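Structure-specific endonuclease subunit SLX1 (Candida glabrata, PDB 4XLG) probably acts as the catalytic subunit of the SLX1-SLX4 endonuclease, nicking branched DNA close to junctions during repair and recombination. Local coordinates at residues I7-G12 / V291-I296. The protein carries 1 engineered substitution. Residues are numbered along the deposited sequence; the frame is centred on the assembly and turned at random.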
loop_
_atom_site.group_PDB
_atom_site.type_symbol
_atom_site.label_atom_id
_atom_site.label_comp_id
_atom_site.label_asym_id
_atom_site.label_seq_id
_atom_site.Cartn_x
_atom_site.Cartn_y
_atom_site.Cartn_z
ATOM N N ILE B 7 -4.325 -1.658 8.988
ATOM C CA ILE B 7 -3.902 -1.067 7.732
ATOM C C ILE B 7 -4.634 0.292 7.595
ATOM O O ILE B 7 -5.804 0.377 7.928
ATOM C CB ILE B 7 -4.262 -1.975 6.566
ATOM C CG1 ILE B 7 -3.392 -3.277 6.693
ATOM C CG2 ILE B 7 -4.068 -1.263 5.208
ATOM C CD1 ILE B 7 -3.351 -4.081 5.422
ATOM N N PRO B 8 -3.919 1.358 7.217
ATOM C CA PRO B 8 -4.571 2.687 7.132
ATOM C C PRO B 8 -5.750 2.693 6.211
ATOM O O PRO B 8 -5.748 2.023 5.157
ATOM C CB PRO B 8 -3.485 3.617 6.514
ATOM C CG PRO B 8 -2.166 2.930 6.975
ATOM C CD PRO B 8 -2.476 1.401 6.903
ATOM N N ASP B 9 -6.774 3.449 6.610
ATOM C CA ASP B 9 -7.882 3.701 5.695
ATOM C C ASP B 9 -7.379 4.327 4.409
ATOM O O ASP B 9 -7.870 4.023 3.338
ATOM C CB ASP B 9 -8.932 4.638 6.364
ATOM C CG ASP B 9 -9.482 4.038 7.653
ATOM O OD1 ASP B 9 -9.508 2.775 7.817
ATOM O OD2 ASP B 9 -9.844 4.800 8.551
ATOM N N PHE B 10 -6.469 5.282 4.544
ATOM C CA PHE B 10 -5.829 5.899 3.399
ATOM C C PHE B 10 -4.427 6.301 3.766
ATOM O O PHE B 10 -4.219 6.927 4.800
ATOM C CB PHE B 10 -6.621 7.165 2.941
ATOM C CG PHE B 10 -6.075 7.757 1.633
ATOM C CD1 PHE B 10 -4.988 8.642 1.622
ATOM C CD2 PHE B 10 -6.621 7.331 0.441
ATOM C CE1 PHE B 10 -4.445 9.137 0.372
ATOM C CE2 PHE B 10 -6.127 7.839 -0.825
ATOM C CZ PHE B 10 -5.044 8.736 -0.841
ATOM N N TYR B 11 -3.440 5.943 2.942
ATOM C CA TYR B 11 -2.112 6.506 3.192
ATOM C C TYR B 11 -1.501 6.573 1.799
ATOM O O TYR B 11 -1.458 5.545 1.089
ATOM C CB TYR B 11 -1.259 5.625 4.166
ATOM C CG TYR B 11 -0.411 6.508 5.080
ATOM C CD1 TYR B 11 0.706 7.250 4.542
ATOM C CD2 TYR B 11 -0.759 6.693 6.401
ATOM C CE1 TYR B 11 1.445 8.120 5.384
ATOM C CE2 TYR B 11 -0.030 7.530 7.234
ATOM C CZ TYR B 11 1.047 8.248 6.696
ATOM O OH TYR B 11 1.739 9.083 7.551
ATOM N N GLY B 12 -1.017 7.752 1.403
ATOM C CA GLY B 12 -0.583 7.873 0.022
ATOM C C GLY B 12 0.715 8.667 -0.040
ATOM O O GLY B 12 1.012 9.490 0.832
ATOM N N VAL B 291 -7.621 -7.639 1.539
ATOM C CA VAL B 291 -8.138 -8.710 2.396
ATOM C C VAL B 291 -7.723 -8.473 3.849
ATOM O O VAL B 291 -8.550 -8.558 4.785
ATOM C CB VAL B 291 -7.632 -10.105 1.907
ATOM C CG1 VAL B 291 -8.088 -11.205 2.872
ATOM C CG2 VAL B 291 -8.200 -10.381 0.515
ATOM N N ILE B 292 -6.451 -8.127 4.049
ATOM C CA ILE B 292 -5.963 -7.861 5.390
ATOM C C ILE B 292 -6.567 -6.603 5.990
ATOM O O ILE B 292 -6.876 -6.542 7.213
ATOM C CB ILE B 292 -4.426 -7.714 5.374
ATOM C CG1 ILE B 292 -3.758 -9.062 4.906
ATOM C CG2 ILE B 292 -3.914 -7.380 6.775
ATOM C CD1 ILE B 292 -4.179 -10.351 5.768
ATOM N N TYR B 293 -6.724 -5.583 5.148
ATOM C CA TYR B 293 -7.337 -4.329 5.624
ATOM C C TYR B 293 -8.684 -4.620 6.304
ATOM O O TYR B 293 -8.909 -4.258 7.458
ATOM C CB TYR B 293 -7.553 -3.321 4.494
ATOM C CG TYR B 293 -8.414 -2.145 4.949
ATOM C CD1 TYR B 293 -7.849 -1.093 5.699
ATOM C CD2 TYR B 293 -9.796 -2.132 4.689
ATOM C CE1 TYR B 293 -8.667 -0.028 6.198
ATOM C CE2 TYR B 293 -10.626 -1.082 5.168
ATOM C CZ TYR B 293 -10.039 -0.040 5.919
ATOM O OH TYR B 293 -10.803 0.965 6.362
ATOM N N TYR B 294 -9.552 -5.337 5.608
ATOM C CA TYR B 294 -10.865 -5.551 6.193
ATOM C C TYR B 294 -10.794 -6.545 7.363
ATOM O O TYR B 294 -11.522 -6.406 8.354
ATOM C CB TYR B 294 -11.834 -6.051 5.125
ATOM C CG TYR B 294 -12.175 -4.952 4.137
ATOM C CD1 TYR B 294 -12.993 -3.879 4.523
ATOM C CD2 TYR B 294 -11.658 -4.972 2.844
ATOM C CE1 TYR B 294 -13.293 -2.835 3.630
ATOM C CE2 TYR B 294 -11.960 -3.950 1.931
ATOM C CZ TYR B 294 -12.748 -2.871 2.338
ATOM O OH TYR B 294 -13.082 -1.864 1.448
ATOM N N SER B 295 -9.928 -7.544 7.220
ATOM C CA SER B 295 -9.797 -8.583 8.222
ATOM C C SER B 295 -9.457 -7.991 9.575
ATOM O O SER B 295 -10.120 -8.242 10.586
ATOM C CB SER B 295 -8.709 -9.613 7.799
ATOM O OG SER B 295 -8.813 -10.717 8.686
ATOM N N ILE B 296 -8.424 -7.181 9.599
ATOM C CA ILE B 296 -7.970 -6.613 10.862
ATOM C C ILE B 296 -8.920 -5.556 11.383
ATOM O O ILE B 296 -9.247 -5.539 12.570
ATOM C CB ILE B 296 -6.560 -6.003 10.700
ATOM C CG1 ILE B 296 -5.552 -7.108 10.398
ATOM C CG2 ILE B 296 -6.173 -5.188 11.936
ATOM C CD1 ILE B 296 -4.179 -6.509 10.142
HETATM O O HOH W 1 -7.104 -2.551 8.776
#
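Ile7 packs against Ile292 and Tyr293, and this apolar corner is the tight half of the contact. Ile7 CD1 reaches Ile292 CG2 at 3.6 Å, the two side chains crossing at about a right angle. The branch at Ile7 CB divides the work: CG1, beside the backbone N (chi1 -67°), carries CD1 toward the helix backbone, 3.7 Å from Tyr293 N, while CG2 lies 3.8 Å from Tyr293 CD1. Tyr293 has CG anti to its own backbone N, and its side chain crosses those of Ile7 and Asp9 obliquely, the ring turning an edge to the loop. Ile7 O lies near the ring plane at that edge, 3.4 Å from Tyr293 CD1.

Beyond Pro8 the contact narrows to a partly exposed polar end. Tyr293 OH donates to Asp9 OD1 over 2.7 Å, approaching from above the carboxylate, 42° out of its plane, with carboxylate and ring planes 80° apart. Gln6 NE2 also hydrogen-bonds OD1, so two donors grip one oxygen. Beside Ile7, a water donates to Tyr293 O at 2.8 Å and accepts a weak bond from Ile7 N, bridging the backbones.

The loop leads into strand 12-18 of the GIY-YIG nuclease domain, whereas helix 288-299 comes after Cys282, the last of the zinc-binding residues in the chain, so the contact joins the two parts of the chain. Helix 176-213 runs past both: Lys201 NZ hydrogen-bonds Asp9 O, and Lys201 makes a cation-pi contact with Tyr293, while Leu253 of helix 253-260 packs on Ile292.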